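PDB 4FAJ: PrgZ from Enterococcus faecalis, which binds peptide pheromone outside the cell as a membrane-anchored receptor of the bacterial solute-binding protein 5 family, probably serving peptide import. Local coordinates for residues Q60-T65 with V267-I272. Residues are numbered along the deposited sequence; the frame is centred on the assembly and turned at random. Where two conformers were deposited one is given.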
ATOM      1  N   GLN A  60      -3.180 -30.134   5.012  1.00 26.68           N
ATOM      2  CA  GLN A  60      -2.928 -28.727   5.329  1.00 24.71           C
ATOM      3  C   GLN A  60      -2.730 -27.943   4.041  1.00 23.21           C
ATOM      4  O   GLN A  60      -1.613 -27.530   3.704  1.00 23.10           O
ATOM      5  CB  GLN A  60      -1.733 -28.578   6.275  1.00 24.05           C
ATOM      6  CG  GLN A  60      -1.912 -29.302   7.613  1.00 24.57           C
ATOM      7  CD  GLN A  60      -3.057 -28.737   8.453  1.00 22.67           C
ATOM      8  OE1 GLN A  60      -4.046 -29.417   8.714  1.00 24.56           O
ATOM      9  NE2 GLN A  60      -2.923 -27.494   8.875  1.00 20.89           N
ATOM     10  N   VAL A  61      -3.830 -27.734   3.323  0.50 22.66           N
ATOM     11  CA  VAL A  61      -3.809 -27.015   2.052  0.50 21.70           C
ATOM     12  C   VAL A  61      -5.040 -26.119   1.976  0.50 20.93           C
ATOM     13  O   VAL A  61      -6.081 -26.436   2.549  0.50 20.93           O
ATOM     14  CB  VAL A  61      -3.776 -27.992   0.848  0.50 22.32           C
ATOM     15  CG1 VAL A  61      -4.005 -27.255  -0.463  0.50 21.97           C
ATOM     16  CG2 VAL A  61      -2.454 -28.750   0.812  0.50 23.36           C
ATOM     17  N   ALA A  62      -4.909 -24.991   1.286  1.00 19.73           N
ATOM     18  CA  ALA A  62      -6.028 -24.068   1.097  1.00 19.03           C
ATOM     19  C   ALA A  62      -5.892 -23.375  -0.236  1.00 18.37           C
ATOM     20  O   ALA A  62      -4.787 -23.284  -0.788  1.00 18.21           O
ATOM     21  CB  ALA A  62      -6.072 -23.025   2.213  1.00 17.95           C
ATOM     22  N   THR A  63      -7.018 -22.867  -0.725  1.00 18.09           N
ATOM     23  CA  THR A  63      -7.050 -22.004  -1.893  1.00 18.25           C
ATOM     24  C   THR A  63      -7.713 -20.695  -1.477  1.00 17.36           C
ATOM     25  O   THR A  63      -8.876 -20.682  -1.077  1.00 17.36           O
ATOM     26  CB  THR A  63      -7.801 -22.662  -3.059  1.00 18.99           C
ATOM     27  OG1 THR A  63      -7.147 -23.890  -3.397  1.00 20.00           O
ATOM     28  CG2 THR A  63      -7.816 -21.753  -4.274  1.00 19.46           C
ATOM     29  N   LEU A  64      -6.948 -19.612  -1.561  1.00 16.36           N
ATOM     30  CA  LEU A  64      -7.381 -18.286  -1.131  1.00 16.24           C
ATOM     31  C   LEU A  64      -7.465 -17.360  -2.341  1.00 16.25           C
ATOM     32  O   LEU A  64      -7.207 -17.776  -3.465  1.00 16.28           O
ATOM     33  CB  LEU A  64      -6.407 -17.722  -0.088  1.00 15.68           C
ATOM     34  CG  LEU A  64      -6.094 -18.620   1.126  1.00 17.22           C
ATOM     35  CD1 LEU A  64      -5.076 -17.943   2.046  1.00 15.03           C
ATOM     36  CD2 LEU A  64      -7.350 -18.991   1.905  1.00 17.27           C
ATOM     37  N   THR A  65      -7.831 -16.100  -2.113  1.00 16.47           N
ATOM     38  CA  THR A  65      -8.090 -15.192  -3.213  1.00 16.23           C
ATOM     39  C   THR A  65      -7.180 -13.975  -3.190  1.00 16.39           C
ATOM     40  O   THR A  65      -6.601 -13.625  -2.161  1.00 16.84           O
ATOM     41  CB  THR A  65      -9.565 -14.726  -3.227  1.00 16.45           C
ATOM     42  OG1 THR A  65      -9.844 -13.956  -2.056  1.00 16.16           O
ATOM     43  CG2 THR A  65     -10.498 -15.922  -3.277  1.00 16.09           C
ATOM     44  N   VAL A 267       5.331 -23.650  11.151  1.00 22.17           N
ATOM     45  CA  VAL A 267       4.553 -23.629   9.926  1.00 21.45           C
ATOM     46  C   VAL A 267       3.858 -24.973   9.687  1.00 22.26           C
ATOM     47  O   VAL A 267       4.521 -26.004   9.571  1.00 21.80           O
ATOM     48  CB  VAL A 267       5.464 -23.262   8.721  1.00 21.50           C
ATOM     49  CG1 VAL A 267       4.650 -23.118   7.433  1.00 21.24           C
ATOM     50  CG2 VAL A 267       6.192 -21.962   9.015  1.00 19.63           C
ATOM     51  N   SER A 268       2.528 -24.956   9.609  1.00 22.20           N
ATOM     52  CA  SER A 268       1.747 -26.190   9.379  1.00 23.15           C
ATOM     53  C   SER A 268       1.345 -26.409   7.930  1.00 22.90           C
ATOM     54  O   SER A 268       1.194 -27.540   7.512  1.00 22.42           O
ATOM     55  CB  SER A 268       0.473 -26.202  10.221  1.00 23.35           C
ATOM     56  OG  SER A 268       0.763 -26.029  11.593  1.00 25.94           O
ATOM     57  N   MET A 269       1.122 -25.336   7.171  1.00 22.53           N
ATOM     58  CA  MET A 269       0.599 -25.494   5.823  1.00 22.75           C
ATOM     59  C   MET A 269       1.644 -26.098   4.887  1.00 23.46           C
ATOM     60  O   MET A 269       2.794 -25.666   4.871  1.00 23.64           O
ATOM     61  CB  MET A 269       0.106 -24.154   5.263  1.00 22.08           C
ATOM     62  CG  MET A 269      -1.057 -23.549   6.038  1.00 21.51           C
ATOM     63  SD  MET A 269      -2.574 -24.520   5.969  1.00 20.38           S
ATOM     64  CE  MET A 269      -3.091 -24.295   4.269  1.00 19.70           C
ATOM     65  N   ASP A 270       1.226 -27.096   4.111  1.00 24.21           N
ATOM     66  CA  ASP A 270       2.067 -27.709   3.083  1.00 24.63           C
ATOM     67  C   ASP A 270       2.107 -26.816   1.854  1.00 23.61           C
ATOM     68  O   ASP A 270       3.156 -26.611   1.250  1.00 23.24           O
ATOM     69  CB  ASP A 270       1.508 -29.066   2.669  1.00 25.66           C
ATOM     70  CG  ASP A 270       1.542 -30.098   3.798  1.00 28.77           C
ATOM     71  OD1 ASP A 270       2.334 -29.960   4.756  1.00 31.82           O
ATOM     72  OD2 ASP A 270       0.759 -31.064   3.712  1.00 34.03           O
ATOM     73  N   LYS A 271       0.944 -26.308   1.471  1.00 22.99           N
ATOM     74  CA  LYS A 271       0.865 -25.321   0.404  1.00 22.20           C
ATOM     75  C   LYS A 271      -0.422 -24.526   0.466  1.00 20.88           C
ATOM     76  O   LYS A 271      -1.435 -24.969   1.027  1.00 20.02           O
ATOM     77  CB  LYS A 271       1.029 -25.950  -0.984  1.00 23.51           C
ATOM     78  CG  LYS A 271       0.156 -27.140  -1.254  1.00 26.09           C
ATOM     79  CD  LYS A 271       0.163 -27.531  -2.758  1.00 30.53           C
ATOM     80  CE  LYS A 271      -1.114 -27.042  -3.452  1.00 32.01           C
ATOM     81  NZ  LYS A 271      -1.063 -27.025  -4.956  1.00 34.70           N
ATOM     82  N   ILE A 272      -0.347 -23.335  -0.112  1.00 18.89           N
ATOM     83  CA  ILE A 272      -1.471 -22.441  -0.230  1.00 18.40           C
ATOM     84  C   ILE A 272      -1.532 -22.006  -1.686  1.00 18.22           C
ATOM     85  O   ILE A 272      -0.525 -21.561  -2.242  1.00 18.37           O
ATOM     86  CB  ILE A 272      -1.317 -21.205   0.693  1.00 17.08           C
ATOM     87  CG1 ILE A 272      -0.854 -21.617   2.092  1.00 16.96           C
ATOM     88  CG2 ILE A 272      -2.622 -20.428   0.754  1.00 18.26           C
ATOM     89  CD1 ILE A 272      -0.584 -20.445   3.027  1.00 13.62           C
TER
HETATM   90  O   HOH W   1      -1.162 -32.019   5.136  1.00 35.20           O
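S268, two positions beyond the zinc ligand D266, brings residues 267-272 up to Q60, just before the strand 61-66: its carbonyl O lies 3.3 Å from Q60 CB. The side chain of Q60, bent at chi2, follows the backbone here, its CG beside the same oxygen. M269 then folds back on itself, bent at chi2 and chi3 (-65° and -70°), so that its side chain crosses that of Q60 at about a right angle and the methyl CE rests 3.5 Å from V61 C and 3.8 Å from A62 CB. A slim, unbranched methionine can lie over the face of the V61-A62 peptide, and the small A62 leaves it room; F239 and I562 also touch M269. D270 makes the firmest bond, its N donating to Q60 O at 2.9 Å and in the carbonyl plane. A charged carboxylate suits this exposed position, where OD2 accepts a hydrogen bond from a water that in turn accepts one from Q60 N. From K271 onward the two chains run as parallel strands, joining 61-66 as an outermost strand to 271-276 in the four-stranded mixed sheet of this solute-binding protein. Here K271 O meets A62 N in a weak hydrogen bond of 3.5 Å and also receives V61 CA in a CA-H...O contact, whereas the buried K271 N finds no partner. On the partly exposed face, the aliphatic part of K271 lies alongside V61, CG 3.7 Å from V61 CG2, a place where a lysine can pack its methylenes. I272 points to the other, buried face with A62, and its side chain crosses that of L64 obliquely, CG2, anti to the backbone N, lying 3.7 Å from L64 CD1, a branched aliphatic pair suited to the interior beside F239 and I255.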